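Local coordinates for glycosyl hydrolase family 2, TIM barrel domain protein (Parabacteroides merdae ATCC 43184, PDB 6DXU), which is a gut-bacterial beta-glucuronidase of glycoside hydrolase family 2, probably cleaving glucuronic acid from glucuronide conjugates, at residues 111-116 / 191-196. Sequence-based numbering, arbitrary orientation.
Sequences DFDGAG and YRYLNL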
# COMPACT_ATOMS: atom_id res chain seq x y z
N ASP D 111 -4.97 26.28 13.08
CA ASP D 111 -5.09 27.01 11.82
C ASP D 111 -3.70 27.47 11.43
O ASP D 111 -3.13 28.35 12.08
CB ASP D 111 -6.06 28.18 11.99
CG ASP D 111 -6.16 29.06 10.75
OD1 ASP D 111 -5.92 28.55 9.64
OD2 ASP D 111 -6.48 30.25 10.89
N PHE D 112 -3.16 26.88 10.36
CA PHE D 112 -1.80 27.17 9.89
C PHE D 112 -1.87 28.26 8.82
O PHE D 112 -2.39 28.02 7.73
CB PHE D 112 -1.16 25.91 9.30
CG PHE D 112 -0.88 24.81 10.30
CD1 PHE D 112 -1.88 23.95 10.72
CD2 PHE D 112 0.41 24.62 10.80
CE1 PHE D 112 -1.62 22.93 11.63
CE2 PHE D 112 0.68 23.58 11.72
CZ PHE D 112 -0.34 22.75 12.13
N ASP D 113 -1.32 29.44 9.12
CA ASP D 113 -1.15 30.45 8.07
C ASP D 113 -0.24 29.95 6.96
O ASP D 113 -0.37 30.37 5.81
CB ASP D 113 -0.58 31.76 8.64
CG ASP D 113 -1.62 32.60 9.36
OD1 ASP D 113 -2.74 32.11 9.61
OD2 ASP D 113 -1.28 33.77 9.70
N GLY D 114 0.69 29.05 7.29
CA GLY D 114 1.60 28.50 6.30
C GLY D 114 2.80 27.85 6.95
O GLY D 114 3.34 28.39 7.93
N ALA D 115 3.24 26.71 6.42
CA ALA D 115 4.36 25.94 6.98
C ALA D 115 5.04 25.18 5.86
O ALA D 115 4.36 24.69 4.95
CB ALA D 115 3.87 24.96 8.05
N GLY D 116 6.36 25.09 5.90
CA GLY D 116 7.15 24.54 4.80
C GLY D 116 7.84 23.23 5.15
O GLY D 116 8.45 23.12 6.22
N TYR D 191 6.89 28.78 9.78
CA TYR D 191 7.39 30.12 9.53
C TYR D 191 6.28 31.16 9.33
O TYR D 191 6.60 32.35 9.16
CB TYR D 191 8.34 30.13 8.33
CG TYR D 191 7.92 29.38 7.08
CD1 TYR D 191 8.80 28.52 6.43
CD2 TYR D 191 6.68 29.61 6.48
CE1 TYR D 191 8.44 27.86 5.24
CE2 TYR D 191 6.30 28.96 5.31
CZ TYR D 191 7.18 28.10 4.69
OH TYR D 191 6.80 27.46 3.52
N ARG D 192 5.01 30.76 9.36
CA ARG D 192 3.91 31.71 9.51
C ARG D 192 3.13 31.30 10.75
O ARG D 192 3.24 30.16 11.21
CB ARG D 192 2.97 31.72 8.29
CG ARG D 192 3.61 32.16 6.99
CD ARG D 192 2.52 32.34 5.93
NE ARG D 192 3.09 32.42 4.59
CZ ARG D 192 2.48 32.00 3.49
NH1 ARG D 192 1.28 31.44 3.58
NH2 ARG D 192 3.08 32.11 2.32
N TYR D 193 2.36 32.24 11.28
CA TYR D 193 1.66 32.02 12.54
C TYR D 193 0.85 30.74 12.52
O TYR D 193 0.16 30.42 11.54
CB TYR D 193 0.71 33.17 12.85
CG TYR D 193 1.42 34.45 13.20
CD1 TYR D 193 2.26 34.52 14.32
CD2 TYR D 193 1.28 35.58 12.42
CE1 TYR D 193 2.92 35.69 14.64
CE2 TYR D 193 1.94 36.78 12.75
CZ TYR D 193 2.75 36.82 13.85
OH TYR D 193 3.41 37.99 14.18
N LEU D 194 0.89 30.04 13.64
CA LEU D 194 0.03 28.90 13.91
C LEU D 194 -0.97 29.36 14.96
O LEU D 194 -0.56 29.79 16.04
CB LEU D 194 0.85 27.71 14.40
CG LEU D 194 0.08 26.52 15.01
CD1 LEU D 194 -0.96 25.99 14.01
CD2 LEU D 194 1.04 25.41 15.44
N ASN D 195 -2.25 29.23 14.65
CA ASN D 195 -3.30 29.77 15.50
C ASN D 195 -4.07 28.63 16.14
O ASN D 195 -4.41 27.65 15.48
CB ASN D 195 -4.28 30.64 14.71
CG ASN D 195 -3.58 31.70 13.88
OD1 ASN D 195 -3.07 32.67 14.42
ND2 ASN D 195 -3.55 31.51 12.55
N LEU D 196 -4.35 28.79 17.43
CA LEU D 196 -5.33 27.96 18.10
C LEU D 196 -6.66 28.68 17.98
O LEU D 196 -6.81 29.81 18.45
CB LEU D 196 -4.96 27.74 19.57
CG LEU D 196 -5.94 26.88 20.37
CD1 LEU D 196 -5.92 25.48 19.82
CD2 LEU D 196 -5.57 26.89 21.85
O HOH W 1 1.43 28.10 10.02
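Asp111 and Asn195 form an antiparallel hydrogen-bonded pair: Asp111 N gives a straight bond of 2.8 Å to Asn195 O, and Asn195 N returns one of 2.9 Å to Asp111 O. At the next pair Leu194, its CG anti to the backbone N (chi1 168°), runs alongside Phe112 and sets CD1 over the ring centre, 3.6 Å from the centroid, a CH-pi contact that suits a branched aliphatic chain. On the other face of the sheet, the short amide of Asn195 makes two weak bonds through ND2, to Asp111 O and Asp113 OD1.

These strands, 107-112 and 194-199, are the central pair of a four-stranded antiparallel sheet in the jelly-roll beta-sandwich of the family 2 sugar-binding domain. Phe112 and Leu194 both pack on Ile166 of the opposing sheet.

The ladder bonds go on past Phe112: Asp113 N to Tyr193 O at 3.0 Å, then Arg192 N to Gly114 O. Between the backbones a water accepts from Gly114 N and can donate to Arg192 O. Extended Arg192 brings NH1 to Asp113 O at 3.0 Å, near its guanidinium plane; Glu334 and the Gln369 carbonyl hold its other nitrogens. Glycine suits position 114: at phi 163° a CB would press on the preceding carbonyl O and hit Arg192 NH1. Ala115 CA lies over one face of the Tyr191 ring, whose hydroxyl bonds Gly134 O; Gly116, lacking a CB to strike CE1, admits CZ to 3.3 Å from its N.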